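Xenavidin (Xenopus tropicalis, PDB 2UYW) binds biotin, one molecule being held inside the eight-stranded antiparallel barrel of its subunit, and assembles into a tetramer as avidins do. Local coordinates at residues T94-R99 / G115-T120; T32-T37 / I46-L51; F71-T76 / R99-K104. All blocks are in the same frame, centred on the assembly; numbering follows the deposited sequence.

Interaction 1: residues T94-R99 / G115-T120; sequences TMWLLR and GANTFT. With BTN (biotin), chain C; FMT (formic acid), chain D.
Asn117 O is gripped twice by Thr94: the backbone N donates from 3.0 Å, and Thr94 OG1 donates to the same Asn117 O from 2.8 Å, standing above the carbonyl plane. Thr94 can do this because OG1 sits between its own backbone N and carbonyl carbon (chi1 77°), which also sends CG2 against the Phe119 ring. Asn117 N returns a bond to Thr94 O, completing an antiparallel hydrogen-bonded pair; Trp96 and Gly115 form the next one.

The Trp96 indole is sandwiched. Gly115 CA makes a CH-pi contact over one face, 3.8 Å from the centroid of the five-membered ring and 25° off its normal, while biotin C6 lies over the opposite face, 3.5 Å from Trp96 CE2. Gly115, with no side chain, lets the indole lie close on the strand, where there is no room for a CB. A water in the indole plane accepts from Trp96 NE1 and donates to Ala116 O. Asn117 turns its amide obliquely to the indole plane and uses OD1 to accept from biotin N1 at 3.0 Å, with an almost straight N-H...O angle of 171°; Trp78 NE1 donates to this oxygen too. A leucine in place of Trp96 would probably leave biotin C6 without its flat aromatic floor and the water without its indole donor.

On the other side of the sheet Met95 SD packs 3.7 Å from Ala116 CB, and both residues meet their counterparts in the third subunit. Strand 75-84 flanks 90-99 on its other edge, Trp109 of the fourth subunit packs on Trp96, and strand 10-14 adjoins Asn117 and Phe119.

Interaction 2: residues T32-T37 / I46-L51; sequences TGTYFT and IRISPL. With BTN (biotin), chain C.
Leu51 CG rests on the Gly33 backbone, 3.6 Å from Gly33 C, and its CD2 approaches the edge of the Tyr35 ring, forming the buried apolar centre on the side of the sheet that carries Tyr35. Outward from it, on the other side, Ile48 CD1 lies against Thr34 CB at 3.5 Å and reaches Phe36 CB as well. With CG1 anti to the backbone N (chi1 -174°), CD1 of Ile48 is brought against both residues, and the side chain crosses Thr34 at a slant. Beyond it, Ile46 CG2 touches Phe36 CE1 at 3.8 Å and Thr37 CG2 at 3.7 Å, the Ile46 and Thr37 side chains meeting at roughly a right angle. The edge of the Phe36 ring faces the backbone at Arg47 and Ile48.

Two antiparallel hydrogen-bonded pairs, Gly33 with Leu51 and Tyr35 with Ser49, fix the register; Tyr35 N to Ser49 O is the shortest of their bonds at 2.8 Å. Where the strands part, a water takes over: it donates to Tyr35 O and Arg47 O and accepts from Thr37 N.

The polar edge belongs to biotin. Tyr35 OH donates to the ureido oxygen O3 at 2.6 Å, with O3 in the plane of the phenol ring. Thr37 OG1, anti to its backbone N (chi1 -177°), accepts from biotin N2 at 3.0 Å along a nearly straight line (174°) and is itself bonded to Val39 O. Asn14 ND2 and Ser18 OG also bond biotin, probably at the ureido oxygen as in other avidins, and Asn117 OD1 takes N1.

Strand 30-36 has 19-22 on its far side, and strand 49-55 is followed by 62-68, whose Val67 touches Tyr35, Ser49 and Leu51; Pro50 packs on Tyr54 of the second subunit.

Interaction 3: residues F71-T76 / R99-K104; sequences FSDSIT and RSSQEK. With BTN (biotin), chain C.
At the mouth of the biotin pocket, where strands 75-84 and 90-99 fray into loops, Ile75 and Arg99 make a final antiparallel hydrogen-bonded pair. Arg99 N donates to Ile75 O at 2.7 Å, and Ile75 N returns the bond to Arg99 O at 3.0 Å. One residue before Ile75, Ser74 CA directs a CA-H...O contact at Arg99 O, and past that the segments touch through Asp73 CB and Ser101 CB, 3.6 Å apart.

Beyond the last direct bond a water bridges Ser74 OG, to which it donates, and Ser101 N, from which it accepts. The same Ser74 OG donates to the biotin carboxylate oxygen O11 at 2.9 Å. In one of its two conformers, Ser72 OG donates to O11 as well, at 2.8 Å, and accepts from Ser74 N (3.2 Å, N-H...O 161°), the bond that defines an ST turn, which is consistent with both hydroxyls meeting the same carboxylate oxygen. Phe71 CZ and Thr76 OG1 meet the ligand farther along, at the valeryl atom C9 and at the thioether sulfur S1.

Arg99 bends at chi2 (74°), which folds its NE back to donate to Ser100 O. Its guanidinium leaves the Ile75 side, and NH2 is bonded to Asn108 OD1 and to Gln81 OE1 of the second subunit.

From the N terminus, interaction 2 comes first, closing the loop of residues 37-48 between strands 30-36 and 49-55 before either of the others opens. Segment 71-76 of interaction 3 then leads into strand 75-84, the chain returns along 90-99, and segment 94-99 opens interaction 1 before 99-104 closes interaction 3; segment 115-120 closes interaction 1 last. Interactions 1 and 3 therefore cross, sharing Arg99 and strand 90-99, while interaction 2 stands in series with both. Centres lie about 15 to 17 Å apart. Contacts between Phe119 and Tyr35, Leu98 and Thr76, and Phe71 and Ile46 join them around one biotin in the barrel.

Interaction 1: residues T94-R99 / G115-T120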
loop_
_atom_site.group_PDB
_atom_site.type_symbol
_atom_site.label_atom_id
_atom_site.label_comp_id
_atom_site.label_asym_id
_atom_site.label_seq_id
_atom_site.Cartn_x
_atom_site.Cartn_y
_atom_site.Cartn_z
ATOM N N THR A 94 -2.849 11.842 4.135
ATOM C CA THR A 94 -2.223 11.268 2.931
ATOM C C THR A 94 -1.672 9.835 3.124
ATOM O O THR A 94 -1.374 9.406 4.263
ATOM C CB THR A 94 -1.071 12.156 2.389
ATOM O OG1 THR A 94 0.103 11.981 3.188
ATOM C CG2 THR A 94 -1.480 13.664 2.447
ATOM N N MET A 95 -1.561 9.131 1.994
ATOM C CA MET A 95 -0.794 7.901 1.890
ATOM C C MET A 95 0.226 8.141 0.783
ATOM O O MET A 95 -0.050 8.902 -0.166
ATOM C CB MET A 95 -1.690 6.717 1.524
ATOM C CG MET A 95 -2.751 6.395 2.558
ATOM S SD MET A 95 -2.022 5.661 4.037
ATOM C CE MET A 95 -1.331 4.132 3.480
ATOM N N TRP A 96 1.376 7.478 0.866
ATOM C CA TRP A 96 2.467 7.694 -0.093
ATOM C C TRP A 96 3.064 6.347 -0.531
ATOM O O TRP A 96 2.978 5.339 0.212
ATOM C CB TRP A 96 3.570 8.626 0.474
ATOM C CG TRP A 96 4.189 8.254 1.832
ATOM C CD1 TRP A 96 3.907 8.814 3.062
ATOM C CD2 TRP A 96 5.237 7.294 2.066
ATOM N NE1 TRP A 96 4.687 8.227 4.046
ATOM C CE2 TRP A 96 5.517 7.309 3.465
ATOM C CE3 TRP A 96 5.942 6.403 1.240
ATOM C CZ2 TRP A 96 6.486 6.475 4.057
ATOM C CZ3 TRP A 96 6.919 5.556 1.839
ATOM C CH2 TRP A 96 7.184 5.619 3.228
ATOM N N LEU A 97 3.625 6.355 -1.724
ATOM C CA LEU A 97 4.457 5.261 -2.278
ATOM C C LEU A 97 5.818 5.864 -2.608
ATOM O O LEU A 97 5.903 6.883 -3.317
ATOM C CB LEU A 97 3.841 4.709 -3.576
ATOM C CG LEU A 97 2.494 4.018 -3.373
ATOM C CD1 LEU A 97 1.950 3.675 -4.739
ATOM C CD2 LEU A 97 2.627 2.721 -2.476
ATOM N N LEU A 98 6.884 5.228 -2.116
ATOM C CA LEU A 98 8.248 5.670 -2.382
ATOM C C LEU A 98 8.913 4.583 -3.237
ATOM O O LEU A 98 9.141 3.441 -2.766
ATOM C CB LEU A 98 9.001 5.909 -1.054
ATOM C CG LEU A 98 10.534 5.991 -1.033
ATOM C CD1 LEU A 98 11.118 6.878 -2.088
ATOM C CD2 LEU A 98 11.019 6.405 0.393
ATOM N N ARG A 99 9.186 4.941 -4.491
ATOM C CA ARG A 99 9.868 4.046 -5.440
ATOM C C ARG A 99 11.354 4.268 -5.394
ATOM O O ARG A 99 11.840 5.376 -5.650
ATOM C CB ARG A 99 9.395 4.303 -6.886
ATOM C CG ARG A 99 10.194 3.471 -7.908
ATOM C CD ARG A 99 9.717 1.996 -7.801
ATOM N NE ARG A 99 10.703 1.079 -8.355
ATOM C CZ ARG A 99 10.407 -0.110 -8.869
ATOM N NH1 ARG A 99 9.141 -0.522 -8.988
ATOM N NH2 ARG A 99 11.385 -0.897 -9.291
ATOM N N GLY A 115 3.583 4.311 3.138
ATOM C CA GLY A 115 3.328 4.875 4.472
ATOM C C GLY A 115 2.190 5.891 4.450
ATOM O O GLY A 115 1.585 6.126 3.394
ATOM N N ALA A 116 1.880 6.442 5.627
ATOM C CA ALA A 116 0.955 7.572 5.758
ATOM C C ALA A 116 1.710 8.827 6.194
ATOM O O ALA A 116 2.705 8.750 6.914
ATOM C CB ALA A 116 -0.142 7.257 6.764
ATOM N N ASN A 117 1.216 9.990 5.785
ATOM C CA ASN A 117 1.721 11.253 6.317
ATOM C C ASN A 117 0.516 12.122 6.632
ATOM O O ASN A 117 -0.492 12.065 5.929
ATOM C CB ASN A 117 2.570 12.020 5.285
ATOM C CG ASN A 117 4.034 11.558 5.209
ATOM O OD1 ASN A 117 4.740 11.976 4.292
ATOM N ND2 ASN A 117 4.499 10.735 6.175
ATOM N N THR A 118 0.636 12.929 7.678
ATOM C CA THR A 118 -0.396 13.887 8.050
ATOM C C THR A 118 0.240 15.283 8.050
ATOM O O THR A 118 1.201 15.512 8.782
ATOM C CB THR A 118 -0.998 13.518 9.435
ATOM O OG1 THR A 118 -1.467 12.159 9.409
ATOM C CG2 THR A 118 -2.145 14.434 9.793
ATOM N N PHE A 119 -0.289 16.185 7.217
ATOM C CA PHE A 119 0.215 17.563 7.077
ATOM C C PHE A 119 -0.732 18.562 7.711
ATOM O O PHE A 119 -1.947 18.466 7.567
ATOM C CB PHE A 119 0.371 17.960 5.597
ATOM C CG PHE A 119 1.400 17.157 4.852
ATOM C CD1 PHE A 119 2.725 17.587 4.786
ATOM C CD2 PHE A 119 1.033 15.965 4.205
ATOM C CE1 PHE A 119 3.686 16.855 4.091
ATOM C CE2 PHE A 119 1.989 15.193 3.521
ATOM C CZ PHE A 119 3.317 15.633 3.450
ATOM N N THR A 120 -0.149 19.547 8.381
ATOM C CA THR A 120 -0.912 20.668 8.913
ATOM C C THR A 120 -0.158 21.943 8.560
ATOM O O THR A 120 1.026 21.882 8.229
ATOM C CB THR A 120 -1.062 20.601 10.452
ATOM O OG1 THR A 120 0.229 20.423 11.058
ATOM C CG2 THR A 120 -2.019 19.466 10.897
HETATM C C11 BTN C . 15.250 9.171 -0.823
HETATM O O11 BTN C . 15.756 8.537 -1.786
HETATM O O12 BTN C . 15.661 8.928 0.344
HETATM C C10 BTN C . 14.204 10.238 -1.075
HETATM C C9 BTN C . 13.555 10.855 0.160
HETATM C C8 BTN C . 12.305 10.065 0.602
HETATM C C7 BTN C . 11.649 10.657 1.837
HETATM C C2 BTN C . 10.315 10.013 2.229
HETATM S S1 BTN C . 9.040 10.326 1.150
HETATM C C6 BTN C . 7.863 9.628 2.334
HETATM C C5 BTN C . 8.342 10.099 3.706
HETATM N N1 BTN C . 7.698 11.343 4.023
HETATM C C3 BTN C . 8.600 12.329 4.125
HETATM O O3 BTN C . 8.219 13.640 4.410
HETATM N N2 BTN C . 9.825 11.901 3.883
HETATM C C4 BTN C . 9.817 10.454 3.619
HETATM C C FMT D . 3.968 12.125 9.086
HETATM O O1 FMT D . 3.666 10.942 9.282
HETATM O O2 FMT D . 3.072 12.944 9.002
HETATM O O HOH W 1 5.806 8.284 6.971
#

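Interaction 2: residues T32-T37 / I46-L51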
loop_
_atom_site.group_PDB
_atom_site.type_symbol
_atom_site.label_atom_id
_atom_site.label_comp_id
_atom_site.label_asym_id
_atom_site.label_seq_id
_atom_site.Cartn_x
_atom_site.Cartn_y
_atom_site.Cartn_z
ATOM N N THR A 32 2.180 23.353 -8.557
ATOM C CA THR A 32 3.576 22.952 -8.406
ATOM C C THR A 32 4.043 23.437 -7.049
ATOM O O THR A 32 3.310 24.154 -6.352
ATOM C CB THR A 32 4.448 23.573 -9.501
ATOM O OG1 THR A 32 4.310 24.992 -9.458
ATOM C CG2 THR A 32 3.984 23.091 -10.856
ATOM N N GLY A 33 5.259 23.064 -6.679
ATOM C CA GLY A 33 5.811 23.472 -5.402
ATOM C C GLY A 33 7.147 22.811 -5.141
ATOM O O GLY A 33 7.827 22.384 -6.088
ATOM N N THR A 34 7.520 22.773 -3.862
ATOM C CA THR A 34 8.811 22.246 -3.420
ATOM C C THR A 34 8.643 21.405 -2.159
ATOM O O THR A 34 7.746 21.638 -1.332
ATOM C CB THR A 34 9.911 23.356 -3.167
ATOM O OG1 THR A 34 9.506 24.246 -2.119
ATOM C CG2 THR A 34 10.210 24.149 -4.431
ATOM N N TYR A 35 9.526 20.435 -2.007
ATOM C CA TYR A 35 9.464 19.557 -0.852
ATOM C C TYR A 35 10.839 19.482 -0.211
ATOM O O TYR A 35 11.835 19.296 -0.909
ATOM C CB TYR A 35 9.012 18.156 -1.299
ATOM C CG TYR A 35 8.410 17.352 -0.178
ATOM C CD1 TYR A 35 7.028 17.287 -0.019
ATOM C CD2 TYR A 35 9.214 16.647 0.724
ATOM C CE1 TYR A 35 6.459 16.527 1.004
ATOM C CE2 TYR A 35 8.661 15.909 1.750
ATOM C CZ TYR A 35 7.282 15.862 1.889
ATOM O OH TYR A 35 6.701 15.113 2.880
ATOM N N PHE A 36 10.905 19.656 1.107
ATOM C CA PHE A 36 12.169 19.527 1.810
ATOM C C PHE A 36 11.994 18.473 2.889
ATOM O O PHE A 36 11.455 18.750 3.951
ATOM C CB PHE A 36 12.623 20.861 2.413
ATOM C CG PHE A 36 14.072 20.866 2.863
ATOM C CD1 PHE A 36 15.107 20.595 1.956
ATOM C CD2 PHE A 36 14.409 21.158 4.177
ATOM C CE1 PHE A 36 16.458 20.602 2.363
ATOM C CE2 PHE A 36 15.762 21.197 4.589
ATOM C CZ PHE A 36 16.781 20.909 3.672
ATOM N N THR A 37 12.430 17.257 2.595
ATOM C CA THR A 37 12.252 16.152 3.522
ATOM C C THR A 37 13.241 16.263 4.697
ATOM O O THR A 37 14.391 16.666 4.524
ATOM C CB THR A 37 12.390 14.795 2.826
ATOM O OG1 THR A 37 12.134 13.764 3.785
ATOM C CG2 THR A 37 13.795 14.599 2.198
ATOM N N ILE A 46 20.451 15.846 1.781
ATOM C CA ILE A 46 19.122 16.236 1.319
ATOM C C ILE A 46 19.142 17.620 0.651
ATOM O O ILE A 46 19.718 18.566 1.191
ATOM C CB ILE A 46 18.128 16.189 2.494
ATOM C CG1 ILE A 46 17.927 14.711 2.910
ATOM C CG2 ILE A 46 16.798 16.836 2.104
ATOM C CD1 ILE A 46 17.440 14.490 4.348
ATOM N N ARG A 47 18.532 17.689 -0.531
ATOM C CA ARG A 47 18.345 18.937 -1.259
ATOM C C ARG A 47 16.859 19.179 -1.516
ATOM O O ARG A 47 16.066 18.229 -1.652
ATOM C CB ARG A 47 19.119 18.918 -2.590
ATOM C CG ARG A 47 20.618 18.626 -2.479
ATOM C CD ARG A 47 21.415 19.800 -1.900
ATOM N NE ARG A 47 22.817 19.452 -1.641
ATOM C CZ ARG A 47 23.616 20.124 -0.811
ATOM N NH1 ARG A 47 23.163 21.193 -0.152
ATOM N NH2 ARG A 47 24.882 19.735 -0.636
ATOM N N ILE A 48 16.489 20.458 -1.585
ATOM C CA ILE A 48 15.126 20.853 -1.953
ATOM C C ILE A 48 14.766 20.226 -3.307
ATOM O O ILE A 48 15.605 20.177 -4.216
ATOM C CB ILE A 48 14.968 22.412 -1.980
ATOM C CG1 ILE A 48 13.504 22.806 -2.220
ATOM C CG2 ILE A 48 15.807 22.990 -3.071
ATOM C CD1 ILE A 48 12.613 22.722 -0.970
ATOM N N SER A 49 13.533 19.725 -3.409
ATOM C CA SER A 49 13.104 18.971 -4.590
ATOM C C SER A 49 11.766 19.480 -5.122
ATOM O O SER A 49 10.876 19.833 -4.339
ATOM C CB SER A 49 13.010 17.470 -4.241
ATOM O OG SER A 49 14.283 16.977 -3.847
ATOM N N PRO A 50 11.589 19.470 -6.460
ATOM C CA PRO A 50 10.355 19.984 -7.065
ATOM C C PRO A 50 9.180 19.014 -6.982
ATOM O O PRO A 50 9.388 17.804 -6.926
ATOM C CB PRO A 50 10.753 20.184 -8.527
ATOM C CG PRO A 50 11.739 19.057 -8.769
ATOM C CD PRO A 50 12.547 18.992 -7.485
ATOM N N LEU A 51 7.958 19.548 -6.988
ATOM C CA LEU A 51 6.774 18.664 -7.068
ATOM C C LEU A 51 5.752 19.224 -8.047
ATOM O O LEU A 51 5.777 20.418 -8.392
ATOM C CB LEU A 51 6.128 18.439 -5.691
ATOM C CG LEU A 51 5.483 19.672 -5.023
ATOM C CD1 LEU A 51 3.990 19.804 -5.396
ATOM C CD2 LEU A 51 5.631 19.620 -3.492
HETATM C C11 BTN C . 15.250 9.171 -0.823
HETATM O O11 BTN C . 15.756 8.537 -1.786
HETATM O O12 BTN C . 15.661 8.928 0.344
HETATM C C10 BTN C . 14.204 10.238 -1.075
HETATM C C9 BTN C . 13.555 10.855 0.160
HETATM C C8 BTN C . 12.305 10.065 0.602
HETATM C C7 BTN C . 11.649 10.657 1.837
HETATM C C2 BTN C . 10.315 10.013 2.229
HETATM S S1 BTN C . 9.040 10.326 1.150
HETATM C C6 BTN C . 7.863 9.628 2.334
HETATM C C5 BTN C . 8.342 10.099 3.706
HETATM N N1 BTN C . 7.698 11.343 4.023
HETATM C C3 BTN C . 8.600 12.329 4.125
HETATM O O3 BTN C . 8.219 13.640 4.410
HETATM N N2 BTN C . 9.825 11.901 3.883
HETATM C C4 BTN C . 9.817 10.454 3.619
HETATM O O HOH W 2 13.829 17.398 -0.208
#

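Interaction 3: residues F71-T76 / R99-K104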
loop_
_atom_site.group_PDB
_atom_site.type_symbol
_atom_site.label_atom_id
_atom_site.label_comp_id
_atom_site.label_asym_id
_atom_site.label_seq_id
_atom_site.Cartn_x
_atom_site.Cartn_y
_atom_site.Cartn_z
ATOM N N PHE A 71 18.314 14.520 -5.048
ATOM C CA PHE A 71 19.534 14.001 -4.420
ATOM C C PHE A 71 19.623 12.470 -4.441
ATOM O O PHE A 71 20.588 11.895 -3.916
ATOM C CB PHE A 71 19.653 14.514 -2.976
ATOM C CG PHE A 71 18.485 14.143 -2.100
ATOM C CD1 PHE A 71 18.512 12.987 -1.330
ATOM C CD2 PHE A 71 17.357 14.952 -2.054
ATOM C CE1 PHE A 71 17.422 12.626 -0.538
ATOM C CE2 PHE A 71 16.251 14.600 -1.269
ATOM C CZ PHE A 71 16.284 13.433 -0.506
ATOM N N SER A 72 18.613 11.845 -5.055
ATOM C CA SER A 72 18.575 10.394 -5.192
ATOM C C SER A 72 17.822 9.993 -6.455
ATOM O O SER A 72 17.234 10.835 -7.134
ATOM C CB SER A 72 17.891 9.756 -3.983
ATOM O OG SER A 72 16.485 9.866 -4.128
ATOM N N ASP A 73 17.849 8.693 -6.769
ATOM C CA ASP A 73 17.152 8.194 -7.965
ATOM C C ASP A 73 15.731 7.762 -7.643
ATOM O O ASP A 73 15.070 7.128 -8.481
ATOM C CB ASP A 73 17.883 7.005 -8.572
ATOM C CG ASP A 73 19.214 7.372 -9.189
ATOM O OD1 ASP A 73 19.455 8.568 -9.523
ATOM O OD2 ASP A 73 20.039 6.438 -9.326
ATOM N N SER A 74 15.253 8.121 -6.453
ATOM C CA SER A 74 13.910 7.737 -6.019
ATOM C C SER A 74 12.839 8.718 -6.508
ATOM O O SER A 74 13.144 9.842 -6.986
ATOM C CB SER A 74 13.852 7.705 -4.487
ATOM O OG SER A 74 14.856 6.883 -3.960
ATOM N N ILE A 75 11.585 8.279 -6.395
ATOM C CA ILE A 75 10.392 9.111 -6.622
ATOM C C ILE A 75 9.397 8.781 -5.517
ATOM O O ILE A 75 9.228 7.599 -5.184
ATOM C CB ILE A 75 9.686 8.766 -7.999
ATOM C CG1 ILE A 75 10.619 9.013 -9.182
ATOM C CG2 ILE A 75 8.344 9.497 -8.124
ATOM C CD1 ILE A 75 10.850 10.503 -9.514
ATOM N N THR A 76 8.727 9.794 -4.978
ATOM C CA THR A 76 7.583 9.538 -4.092
ATOM C C THR A 76 6.343 10.189 -4.636
ATOM O O THR A 76 6.405 11.311 -5.174
ATOM C CB THR A 76 7.862 10.034 -2.672
ATOM O OG1 THR A 76 9.076 9.428 -2.195
ATOM C CG2 THR A 76 6.701 9.672 -1.709
ATOM N N ARG A 99 9.186 4.941 -4.491
ATOM C CA ARG A 99 9.868 4.046 -5.440
ATOM C C ARG A 99 11.354 4.268 -5.394
ATOM O O ARG A 99 11.840 5.376 -5.650
ATOM C CB ARG A 99 9.395 4.303 -6.886
ATOM C CG ARG A 99 10.194 3.471 -7.908
ATOM C CD ARG A 99 9.717 1.996 -7.801
ATOM N NE ARG A 99 10.703 1.079 -8.355
ATOM C CZ ARG A 99 10.407 -0.110 -8.869
ATOM N NH1 ARG A 99 9.141 -0.522 -8.988
ATOM N NH2 ARG A 99 11.385 -0.897 -9.291
ATOM N N SER A 100 12.088 3.205 -5.091
ATOM C CA SER A 100 13.538 3.287 -5.148
ATOM C C SER A 100 14.004 2.606 -6.426
ATOM O O SER A 100 13.378 1.664 -6.929
ATOM C CB SER A 100 14.197 2.685 -3.901
ATOM O OG SER A 100 13.707 1.388 -3.640
ATOM N N SER A 101 15.087 3.117 -6.977
ATOM C CA SER A 101 15.598 2.589 -8.228
ATOM C C SER A 101 16.315 1.253 -8.020
ATOM O O SER A 101 17.267 1.157 -7.227
ATOM C CB SER A 101 16.549 3.621 -8.837
ATOM O OG SER A 101 17.238 3.074 -9.933
ATOM N N GLN A 102 15.870 0.227 -8.740
ATOM C CA GLN A 102 16.535 -1.077 -8.700
ATOM C C GLN A 102 17.446 -1.297 -9.895
ATOM O O GLN A 102 17.221 -0.756 -10.987
ATOM C CB GLN A 102 15.498 -2.218 -8.629
ATOM C CG GLN A 102 14.534 -2.106 -7.453
ATOM C CD GLN A 102 15.249 -1.929 -6.127
ATOM O OE1 GLN A 102 16.131 -2.725 -5.771
ATOM N NE2 GLN A 102 14.889 -0.877 -5.391
ATOM N N GLU A 103 18.484 -2.099 -9.696
ATOM C CA GLU A 103 19.433 -2.348 -10.783
ATOM C C GLU A 103 18.901 -3.347 -11.815
ATOM O O GLU A 103 19.273 -3.283 -12.983
ATOM C CB GLU A 103 20.828 -2.768 -10.262
ATOM C CG GLU A 103 20.792 -3.644 -9.014
ATOM C CD GLU A 103 22.045 -4.518 -8.827
ATOM O OE1 GLU A 103 23.159 -4.113 -9.248
ATOM O OE2 GLU A 103 21.912 -5.629 -8.249
ATOM N N LYS A 104 18.027 -4.255 -11.402
ATOM C CA LYS A 104 17.591 -5.337 -12.288
ATOM C C LYS A 104 16.103 -5.568 -12.141
ATOM O O LYS A 104 15.576 -5.403 -11.052
ATOM C CB LYS A 104 18.293 -6.642 -11.907
ATOM C CG LYS A 104 19.758 -6.750 -12.270
ATOM C CD LYS A 104 20.298 -8.087 -11.769
ATOM C CE LYS A 104 20.686 -8.024 -10.295
ATOM N NZ LYS A 104 19.582 -8.361 -9.358
HETATM C C11 BTN C . 15.250 9.171 -0.823
HETATM O O11 BTN C . 15.756 8.537 -1.786
HETATM O O12 BTN C . 15.661 8.928 0.344
HETATM C C10 BTN C . 14.204 10.238 -1.075
HETATM C C9 BTN C . 13.555 10.855 0.160
HETATM C C8 BTN C . 12.305 10.065 0.602
HETATM C C7 BTN C . 11.649 10.657 1.837
HETATM C C2 BTN C . 10.315 10.013 2.229
HETATM S S1 BTN C . 9.040 10.326 1.150
HETATM C C6 BTN C . 7.863 9.628 2.334
HETATM C C5 BTN C . 8.342 10.099 3.706
HETATM N N1 BTN C . 7.698 11.343 4.023
HETATM C C3 BTN C . 8.600 12.329 4.125
HETATM O O3 BTN C . 8.219 13.640 4.410
HETATM N N2 BTN C . 9.825 11.901 3.883
HETATM C C4 BTN C . 9.817 10.454 3.619
HETATM O O HOH W 3 16.555 5.071 -5.520
#